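PDB 6VTJ: Non-ribosomal peptide synthetase from Methanobrevibacter ruminantium, which probably carries a peptide as a thioester on its phosphopantetheine-bearing carrier domain and releases it by reduction in the adjoining reductase domain. Local coordinates for residues A[320-325]-A[361-366]; A[367-372]-A[467-472]; A[314-319]-A[384-389]. One frame throughout, in Å; residues are numbered along the deposited sequence.

Contact 1. Residues A[320-325]-A[361-366]; sequences NLMSRY and VDMSQI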
loop_
_atom_site.group_PDB
_atom_site.type_symbol
_atom_site.label_atom_id
_atom_site.label_comp_id
_atom_site.label_asym_id
_atom_site.label_seq_id
_atom_site.Cartn_x
_atom_site.Cartn_y
_atom_site.Cartn_z
ATOM N N ASN A 320 2.620 -7.347 1.245
ATOM C CA ASN A 320 3.665 -6.931 0.305
ATOM C C ASN A 320 3.330 -7.513 -1.068
ATOM O O ASN A 320 3.695 -8.648 -1.390
ATOM C CB ASN A 320 5.024 -7.400 0.822
ATOM C CG ASN A 320 6.193 -7.011 -0.089
ATOM O OD1 ASN A 320 6.180 -5.973 -0.753
ATOM N ND2 ASN A 320 7.219 -7.845 -0.096
ATOM N N LEU A 321 2.649 -6.711 -1.899
ATOM C CA LEU A 321 2.107 -7.163 -3.179
ATOM C C LEU A 321 3.229 -7.315 -4.203
ATOM O O LEU A 321 3.761 -6.316 -4.705
ATOM C CB LEU A 321 1.048 -6.186 -3.684
ATOM C CG LEU A 321 -0.178 -6.011 -2.788
ATOM C CD1 LEU A 321 -1.195 -5.129 -3.467
ATOM C CD2 LEU A 321 -0.802 -7.357 -2.428
ATOM N N MET A 322 3.529 -8.554 -4.580
ATOM C CA MET A 322 4.699 -8.866 -5.394
ATOM C C MET A 322 4.295 -9.539 -6.710
ATOM O O MET A 322 3.119 -9.805 -6.979
ATOM C CB MET A 322 5.669 -9.743 -4.594
ATOM C CG MET A 322 6.477 -8.921 -3.574
ATOM S SD MET A 322 7.688 -7.855 -4.386
ATOM C CE MET A 322 7.056 -6.166 -4.181
ATOM N N SER A 323 5.309 -9.832 -7.518
ATOM C CA SER A 323 5.120 -10.308 -8.884
ATOM C C SER A 323 4.402 -11.650 -8.932
ATOM O O SER A 323 4.462 -12.454 -7.990
ATOM C CB SER A 323 6.476 -10.443 -9.575
ATOM O OG SER A 323 7.277 -9.335 -9.244
ATOM N N ARG A 324 3.740 -11.892 -10.067
ATOM C CA ARG A 324 3.012 -13.139 -10.284
ATOM C C ARG A 324 3.892 -14.343 -10.003
ATOM O O ARG A 324 5.075 -14.379 -10.368
ATOM C CB ARG A 324 2.483 -13.234 -11.719
ATOM C CG ARG A 324 1.329 -12.303 -12.007
ATOM C CD ARG A 324 0.501 -12.767 -13.185
ATOM N NE ARG A 324 1.207 -12.676 -14.468
ATOM C CZ ARG A 324 0.926 -11.787 -15.418
ATOM N NH1 ARG A 324 -0.030 -10.891 -15.219
ATOM N NH2 ARG A 324 1.603 -11.782 -16.568
ATOM N N TYR A 325 3.294 -15.329 -9.341
ATOM C CA TYR A 325 3.965 -16.605 -9.136
ATOM C C TYR A 325 4.229 -17.315 -10.459
ATOM O O TYR A 325 5.291 -17.932 -10.648
ATOM C CB TYR A 325 3.118 -17.487 -8.220
ATOM C CG TYR A 325 3.779 -18.804 -7.893
ATOM C CD1 TYR A 325 4.881 -18.854 -7.047
ATOM C CD2 TYR A 325 3.312 -19.998 -8.432
ATOM C CE1 TYR A 325 5.503 -20.074 -6.740
ATOM C CE2 TYR A 325 3.923 -21.222 -8.127
ATOM C CZ TYR A 325 5.008 -21.253 -7.282
ATOM O OH TYR A 325 5.608 -22.459 -6.975
ATOM N N VAL A 361 9.805 -10.932 5.441
ATOM C CA VAL A 361 8.737 -10.340 4.654
ATOM C C VAL A 361 7.885 -11.444 4.054
ATOM O O VAL A 361 8.370 -12.544 3.768
ATOM C CB VAL A 361 9.290 -9.409 3.553
ATOM C CG1 VAL A 361 9.761 -10.232 2.343
ATOM C CG2 VAL A 361 8.230 -8.422 3.158
ATOM N N ASP A 362 6.595 -11.146 3.902
ATOM C CA ASP A 362 5.722 -11.898 3.015
ATOM C C ASP A 362 5.984 -11.495 1.571
ATOM O O ASP A 362 6.183 -10.313 1.265
ATOM C CB ASP A 362 4.259 -11.631 3.358
ATOM C CG ASP A 362 3.845 -10.190 3.065
ATOM O OD1 ASP A 362 4.328 -9.263 3.763
ATOM O OD2 ASP A 362 3.037 -9.983 2.139
ATOM N N MET A 363 6.022 -12.479 0.689
ATOM C CA MET A 363 6.006 -12.220 -0.749
ATOM C C MET A 363 4.639 -12.687 -1.239
ATOM O O MET A 363 4.440 -13.849 -1.603
ATOM C CB MET A 363 7.155 -12.900 -1.453
ATOM C CG MET A 363 8.507 -12.538 -0.833
ATOM S SD MET A 363 9.103 -10.902 -1.290
ATOM C CE MET A 363 9.508 -11.160 -3.020
ATOM N N SER A 364 3.684 -11.766 -1.218
ATOM C CA SER A 364 2.303 -12.078 -1.576
ATOM C C SER A 364 2.161 -11.934 -3.086
ATOM O O SER A 364 1.924 -10.841 -3.602
ATOM C CB SER A 364 1.355 -11.157 -0.818
ATOM O OG SER A 364 1.446 -11.388 0.583
ATOM N N GLN A 365 2.315 -13.059 -3.796
ATOM C CA GLN A 365 2.263 -13.069 -5.255
ATOM C C GLN A 365 0.886 -12.620 -5.742
ATOM O O GLN A 365 -0.141 -13.181 -5.335
ATOM C CB GLN A 365 2.585 -14.472 -5.772
ATOM C CG GLN A 365 3.920 -15.057 -5.229
ATOM C CD GLN A 365 3.739 -15.970 -4.010
ATOM O OE1 GLN A 365 2.704 -15.943 -3.340
ATOM N NE2 GLN A 365 4.743 -16.808 -3.743
ATOM N N ILE A 366 0.876 -11.622 -6.639
ATOM C CA ILE A 366 -0.345 -10.870 -6.959
ATOM C C ILE A 366 -1.448 -11.770 -7.518
ATOM O O ILE A 366 -2.650 -11.503 -7.303
ATOM C CB ILE A 366 -0.009 -9.709 -7.921
ATOM C CG1 ILE A 366 -1.144 -8.686 -7.991
ATOM C CG2 ILE A 366 0.234 -10.232 -9.304
ATOM C CD1 ILE A 366 -1.421 -7.934 -6.726
#
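The parallel pairing of strands 313-322 and 360-365, in the mixed sheet of the reductase domain, sets L321 beside S364 and M322 beside Q365. D362 OD2 is gripped twice next to this pairing. N320 N lies 2.8 Å from D362 OD2, on its syn lone pair. S364 OG donates to the anti lone pair of D362 OD2 at 2.6 Å. N320 returns a second bond to the same residue: N320 ND2 lies 3.0 Å from D362 O, which sits close to the amide plane. The methyl CG2 of V361 touches N320 ND2 at 3.5 Å, the two side chains crossing at about a right angle. The N320 side chain is about 7 Å from the bound 4'-phosphopantetheine. In this Rossmann-type domain the second strand runs straight into helix 366-376, with Q365 at the N-cap position. Backbone bonds continue the pairing: S364 N binds N320 O, M322 N binds S364 O, and I366 N binds M322 O at 2.9 Å. M322 CG packs on M363 CE at 3.8 Å. R324 CG rests on I366 CG2 at 3.6 Å, while the R324 guanidinium forms a salt bridge with D327. The side chains of Q365 and Y325 run side by side, amide and ring planes 82° apart, and Q365 NE2 donates to P470 O.

Contact 2. Residues A[367-372]-A[467-472]; sequences DYVAKG and FDWPEA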
loop_
_atom_site.group_PDB
_atom_site.type_symbol
_atom_site.label_atom_id
_atom_site.label_comp_id
_atom_site.label_asym_id
_atom_site.label_seq_id
_atom_site.Cartn_x
_atom_site.Cartn_y
_atom_site.Cartn_z
ATOM N N ASP A 367 -1.082 -12.837 -8.237
ATOM C CA ASP A 367 -2.124 -13.724 -8.751
ATOM C C ASP A 367 -2.757 -14.509 -7.612
ATOM O O ASP A 367 -3.977 -14.712 -7.585
ATOM C CB ASP A 367 -1.586 -14.660 -9.861
ATOM C CG ASP A 367 -0.195 -15.249 -9.575
ATOM O OD1 ASP A 367 0.489 -14.857 -8.603
ATOM O OD2 ASP A 367 0.239 -16.115 -10.369
ATOM N N TYR A 368 -1.957 -14.877 -6.612
ATOM C CA TYR A 368 -2.530 -15.541 -5.458
ATOM C C TYR A 368 -3.223 -14.565 -4.508
ATOM O O TYR A 368 -4.211 -14.950 -3.875
ATOM C CB TYR A 368 -1.454 -16.378 -4.769
ATOM C CG TYR A 368 -1.280 -17.681 -5.506
ATOM C CD1 TYR A 368 -0.575 -17.731 -6.701
ATOM C CD2 TYR A 368 -1.856 -18.860 -5.032
ATOM C CE1 TYR A 368 -0.432 -18.909 -7.388
ATOM C CE2 TYR A 368 -1.719 -20.050 -5.720
ATOM C CZ TYR A 368 -1.011 -20.068 -6.894
ATOM O OH TYR A 368 -0.877 -21.245 -7.578
ATOM N N VAL A 369 -2.782 -13.296 -4.426
ATOM C CA VAL A 369 -3.570 -12.316 -3.678
ATOM C C VAL A 369 -4.970 -12.228 -4.259
ATOM O O VAL A 369 -5.966 -12.247 -3.526
ATOM C CB VAL A 369 -2.899 -10.933 -3.671
ATOM C CG1 VAL A 369 -3.799 -9.937 -2.960
ATOM C CG2 VAL A 369 -1.558 -10.992 -2.982
ATOM N N ALA A 370 -5.069 -12.137 -5.591
ATOM C CA ALA A 370 -6.391 -11.995 -6.208
ATOM C C ALA A 370 -7.251 -13.250 -6.007
ATOM O O ALA A 370 -8.456 -13.147 -5.712
ATOM C CB ALA A 370 -6.242 -11.671 -7.697
ATOM N N LYS A 371 -6.656 -14.437 -6.168
ATOM C CA LYS A 371 -7.388 -15.666 -5.852
ATOM C C LYS A 371 -7.899 -15.662 -4.415
ATOM O O LYS A 371 -9.044 -16.042 -4.154
ATOM C CB LYS A 371 -6.508 -16.894 -6.073
ATOM C CG LYS A 371 -6.168 -17.192 -7.515
ATOM C CD LYS A 371 -5.485 -18.539 -7.610
ATOM C CE LYS A 371 -4.624 -18.655 -8.851
ATOM N NZ LYS A 371 -4.004 -20.018 -8.917
ATOM N N GLY A 372 -7.060 -15.248 -3.467
ATOM C CA GLY A 372 -7.477 -15.245 -2.079
ATOM C C GLY A 372 -8.549 -14.218 -1.775
ATOM O O GLY A 372 -9.391 -14.440 -0.898
ATOM N N PHE A 467 -7.210 -23.112 -0.492
ATOM C CA PHE A 467 -6.153 -22.183 -0.880
ATOM C C PHE A 467 -4.982 -22.340 0.082
ATOM O O PHE A 467 -5.150 -22.177 1.298
ATOM C CB PHE A 467 -6.689 -20.745 -0.874
ATOM C CG PHE A 467 -5.655 -19.694 -1.180
ATOM C CD1 PHE A 467 -4.658 -19.385 -0.271
ATOM C CD2 PHE A 467 -5.705 -18.990 -2.379
ATOM C CE1 PHE A 467 -3.704 -18.426 -0.561
ATOM C CE2 PHE A 467 -4.745 -18.020 -2.677
ATOM C CZ PHE A 467 -3.747 -17.740 -1.771
ATOM N N ASP A 468 -3.800 -22.639 -0.457
ATOM C CA ASP A 468 -2.544 -22.559 0.278
ATOM C C ASP A 468 -1.626 -21.574 -0.445
ATOM O O ASP A 468 -1.680 -21.450 -1.676
ATOM C CB ASP A 468 -1.844 -23.929 0.388
ATOM C CG ASP A 468 -2.408 -24.813 1.500
ATOM O OD1 ASP A 468 -3.413 -24.458 2.111
ATOM O OD2 ASP A 468 -1.820 -25.886 1.784
ATOM N N TRP A 469 -0.772 -20.863 0.320
ATOM C CA TRP A 469 0.123 -19.932 -0.376
ATOM C C TRP A 469 1.326 -20.677 -0.963
ATOM O O TRP A 469 1.908 -21.531 -0.298
ATOM C CB TRP A 469 0.619 -18.840 0.568
ATOM C CG TRP A 469 -0.399 -17.761 0.902
ATOM C CD1 TRP A 469 -1.238 -17.732 1.984
ATOM C CD2 TRP A 469 -0.672 -16.573 0.153
ATOM N NE1 TRP A 469 -2.012 -16.597 1.949
ATOM C CE2 TRP A 469 -1.666 -15.860 0.842
ATOM C CE3 TRP A 469 -0.156 -16.031 -1.030
ATOM C CZ2 TRP A 469 -2.166 -14.638 0.379
ATOM C CZ3 TRP A 469 -0.661 -14.816 -1.492
ATOM C CH2 TRP A 469 -1.652 -14.138 -0.784
ATOM N N PRO A 470 1.739 -20.364 -2.196
ATOM C CA PRO A 470 2.960 -20.973 -2.725
ATOM C C PRO A 470 4.186 -20.323 -2.121
ATOM O O PRO A 470 4.239 -19.106 -1.936
ATOM C CB PRO A 470 2.884 -20.691 -4.230
ATOM C CG PRO A 470 2.064 -19.492 -4.357
ATOM C CD PRO A 470 1.088 -19.483 -3.186
ATOM N N GLU A 471 5.193 -21.143 -1.852
ATOM C CA GLU A 471 6.422 -20.639 -1.262
ATOM C C GLU A 471 7.142 -19.715 -2.233
ATOM O O GLU A 471 7.201 -19.970 -3.438
ATOM C CB GLU A 471 7.332 -21.798 -0.881
ATOM C CG GLU A 471 6.769 -22.632 0.238
ATOM C CD GLU A 471 7.811 -23.015 1.266
ATOM O OE1 GLU A 471 7.729 -22.502 2.410
ATOM O OE2 GLU A 471 8.708 -23.832 0.921
ATOM N N ALA A 472 7.685 -18.625 -1.704
ATOM C CA ALA A 472 8.548 -17.742 -2.487
ATOM C C ALA A 472 9.964 -18.313 -2.463
ATOM O O ALA A 472 10.877 -17.776 -1.834
ATOM C CB ALA A 472 8.509 -16.317 -1.948
#
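Y368 packs against F467, W469 and P470. Y368 CB lies 3.7 Å from W469 CZ3 on the indole. CG, held anti to the carbonyl carbon (chi1 -80°), already lies near P470 CD and CG, and the proline covers one face of the ring. P470 CG is 3.8 Å from the centroid of the Y368 ring and 3° off the normal, a well-centred CH-pi contact. CD1 and CE1 face P470 CG. Y368 CD2 meets P470 CD at 3.5 Å. F467 CE2 approaches the same atom, Y368 CD2, at 3.8 Å, at the edge of the tyrosine ring. CE2 of Y368 meets both CD and CG of P470. Y368 CZ, nearest the tip, is still 4.0 Å from P470 CG. The contact ties helix 366-376, which follows strand 360-365 of the Rossmann-type sheet, to the loop between helices 456-464 and 474-485. F467 turns its own edge to the helix. F467 CE2 is 3.3 Å from Y368 O, a carbonyl that already accepts the helical bond from G372 N. K371 CB also meets that edge, and F467 CE2 comes near G372 N. The Y368 and F467 rings are oblique, with planes at 66°. W469 presents its indole edge to V369, with W469 CH2 3.8 Å from V369 CG2. F467 CE1 lies over one face of this indole, offset toward the rim. L462 of helix 456-464 touches both F467 and W469.

Contact 3. Residues A[314-319]-A[384-389]; sequences KIIRVG and RVFHCM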
loop_
_atom_site.group_PDB
_atom_site.type_symbol
_atom_site.label_atom_id
_atom_site.label_comp_id
_atom_site.label_asym_id
_atom_site.label_seq_id
_atom_site.Cartn_x
_atom_site.Cartn_y
_atom_site.Cartn_z
ATOM N N LYS A 314 -16.699 -7.078 4.156
ATOM C CA LYS A 314 -15.425 -7.721 4.427
ATOM C C LYS A 314 -14.312 -6.693 4.316
ATOM O O LYS A 314 -14.349 -5.771 3.493
ATOM C CB LYS A 314 -15.117 -8.877 3.463
ATOM C CG LYS A 314 -16.312 -9.728 3.086
ATOM C CD LYS A 314 -16.205 -11.091 3.685
ATOM C CE LYS A 314 -17.462 -11.927 3.443
ATOM N NZ LYS A 314 -17.910 -12.435 4.776
ATOM N N ILE A 315 -13.315 -6.872 5.160
ATOM C CA ILE A 315 -12.086 -6.116 5.087
ATOM C C ILE A 315 -10.961 -7.129 4.915
ATOM O O ILE A 315 -10.736 -7.970 5.791
ATOM C CB ILE A 315 -11.888 -5.239 6.331
ATOM C CG1 ILE A 315 -12.963 -4.138 6.357
ATOM C CG2 ILE A 315 -10.477 -4.663 6.352
ATOM C CD1 ILE A 315 -13.074 -3.409 7.657
ATOM N N ILE A 316 -10.268 -7.053 3.791
ATOM C CA ILE A 316 -9.208 -7.985 3.444
ATOM C C ILE A 316 -7.908 -7.190 3.498
ATOM O O ILE A 316 -7.583 -6.458 2.557
ATOM C CB ILE A 316 -9.442 -8.616 2.058
ATOM C CG1 ILE A 316 -10.728 -9.466 2.057
ATOM C CG2 ILE A 316 -8.236 -9.453 1.617
ATOM C CD1 ILE A 316 -10.981 -10.171 0.705
ATOM N N ARG A 317 -7.155 -7.318 4.591
ATOM C CA ARG A 317 -5.848 -6.669 4.694
ATOM C C ARG A 317 -4.798 -7.438 3.893
ATOM O O ARG A 317 -4.553 -8.623 4.152
ATOM C CB ARG A 317 -5.424 -6.562 6.157
ATOM C CG ARG A 317 -6.360 -5.704 6.981
ATOM C CD ARG A 317 -6.078 -5.824 8.461
ATOM N NE ARG A 317 -6.924 -4.911 9.220
ATOM C CZ ARG A 317 -7.256 -5.087 10.489
ATOM N NH1 ARG A 317 -6.809 -6.160 11.148
ATOM N NH2 ARG A 317 -8.028 -4.187 11.100
ATOM N N VAL A 318 -4.159 -6.773 2.938
ATOM C CA VAL A 318 -3.107 -7.406 2.149
ATOM C C VAL A 318 -1.753 -6.845 2.573
ATOM O O VAL A 318 -1.657 -5.860 3.314
ATOM C CB VAL A 318 -3.342 -7.266 0.623
ATOM C CG1 VAL A 318 -4.650 -7.981 0.223
ATOM C CG2 VAL A 318 -3.328 -5.802 0.165
ATOM N N GLY A 319 -0.694 -7.509 2.124
ATOM C CA GLY A 319 0.628 -7.180 2.601
ATOM C C GLY A 319 1.542 -6.621 1.532
ATOM O O GLY A 319 1.270 -5.559 0.968
ATOM N N ARG A 384 -15.565 -11.173 8.938
ATOM C CA ARG A 384 -15.493 -9.821 8.399
ATOM C C ARG A 384 -14.094 -9.328 8.049
ATOM O O ARG A 384 -13.969 -8.466 7.176
ATOM C CB ARG A 384 -16.139 -8.842 9.380
ATOM C CG ARG A 384 -17.671 -8.857 9.300
ATOM C CD ARG A 384 -18.328 -7.835 10.268
ATOM N NE ARG A 384 -19.777 -8.009 10.261
ATOM C CZ ARG A 384 -20.470 -8.738 11.147
ATOM N NH1 ARG A 384 -19.860 -9.361 12.150
ATOM N NH2 ARG A 384 -21.789 -8.842 11.026
ATOM N N VAL A 385 -13.037 -9.836 8.675
ATOM C CA VAL A 385 -11.714 -9.240 8.534
ATOM C C VAL A 385 -10.696 -10.344 8.308
ATOM O O VAL A 385 -10.693 -11.354 9.019
ATOM C CB VAL A 385 -11.323 -8.399 9.763
ATOM C CG1 VAL A 385 -9.880 -7.936 9.638
ATOM C CG2 VAL A 385 -12.250 -7.190 9.924
ATOM N N PHE A 386 -9.837 -10.163 7.322
ATOM C CA PHE A 386 -8.868 -11.196 6.995
ATOM C C PHE A 386 -7.486 -10.588 6.799
ATOM O O PHE A 386 -7.352 -9.405 6.464
ATOM C CB PHE A 386 -9.285 -11.953 5.752
ATOM C CG PHE A 386 -10.656 -12.537 5.844
ATOM C CD1 PHE A 386 -10.854 -13.785 6.414
ATOM C CD2 PHE A 386 -11.746 -11.838 5.366
ATOM C CE1 PHE A 386 -12.120 -14.318 6.498
ATOM C CE2 PHE A 386 -13.025 -12.367 5.460
ATOM C CZ PHE A 386 -13.207 -13.604 6.021
ATOM N N HIS A 387 -6.467 -11.414 7.051
ATOM C CA HIS A 387 -5.057 -11.094 6.848
ATOM C C HIS A 387 -4.554 -11.939 5.679
ATOM O O HIS A 387 -4.018 -13.037 5.856
ATOM C CB HIS A 387 -4.277 -11.335 8.123
ATOM C CG HIS A 387 -4.611 -10.351 9.203
ATOM N ND1 HIS A 387 -4.077 -10.416 10.471
ATOM C CD2 HIS A 387 -5.421 -9.266 9.190
ATOM C CE1 HIS A 387 -4.548 -9.416 11.194
ATOM N NE2 HIS A 387 -5.367 -8.705 10.441
ATOM N N CYS A 388 -4.732 -11.412 4.470
ATOM C CA CYS A 388 -4.549 -12.190 3.253
ATOM C C CYS A 388 -3.149 -11.908 2.709
ATOM O O CYS A 388 -2.961 -11.047 1.850
ATOM C CB CYS A 388 -5.647 -11.843 2.255
ATOM S SG CYS A 388 -5.631 -12.826 0.744
ATOM N N MET A 389 -2.168 -12.653 3.209
ATOM C CA MET A 389 -0.780 -12.498 2.817
ATOM C C MET A 389 -0.067 -13.833 2.953
ATOM O O MET A 389 -0.437 -14.677 3.778
ATOM C CB MET A 389 -0.065 -11.426 3.654
ATOM C CG MET A 389 -0.244 -11.557 5.162
ATOM S SD MET A 389 0.117 -9.984 6.009
ATOM C CE MET A 389 1.911 -9.947 5.933
#
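R384 O accepts the shortest polar bond here, from I315 N at 2.7 Å, and K314 CA adds a CA-H...O contact to it. I315 O is met in the same double way, by F386 N at 2.8 Å and by V385 CA. R317 N then binds F386 O, and C388 N binds R317 O. This is parallel pairing of strands 313-322 and 385-388 in the Rossmann-type sheet; the axes of segments 314-318 and 385-388 make an angle of 22°. On one face I316 CG2 packs on C388 CB at 3.6 Å. K314 CD meets F386 CE2, at the ring edge, at 3.9 Å, and helix 366-376 lies against I316 and F386. The other face carries I315, V385, R317 and H387. R317 is extended from CG to NE and runs alongside H387, pointing the same way. R317 NH1 donates to H387 NE2 at 3.0 Å, a bond within 6° of the guanidinium plane and 3° of the ring plane. V385 CG1 sits 3.8 Å above the R317 guanidinium plane, offset toward its rim. R317 NH2 turns to E300 in a salt bridge and to T281 O. A methionine in place of R317 would probably leave H387 NE2 without its donor and E300 without this salt-bridge partner. H387 ND1 hydrogen-bonds E454 O. With NE2 accepting from R317, this is consistent with a neutral imidazole that carries its proton on ND1.

In the fold
Of the segments here, those on strand 313-322 come first. Residues 314-319 open contact 3 and residues 320-325 open contact 1. Contact 1 closes first, at 361-366, and is nested inside the loop of contact 3. The chain passes directly into helix 366-376, whose residues 367-372 open contact 2. Strand 385-388 then closes contact 3. Contact 2 closes last, at 467-472, so it crosses contact 3 and follows contact 1 in series. Contacts 1 and 3 join three strands of one sheet and meet where D362 touches M389. Contact 2 touches both: D367 OD1 probably accepts a hydrogen bond from Y325 N of contact 1, and V369 packs on V318 of contact 3.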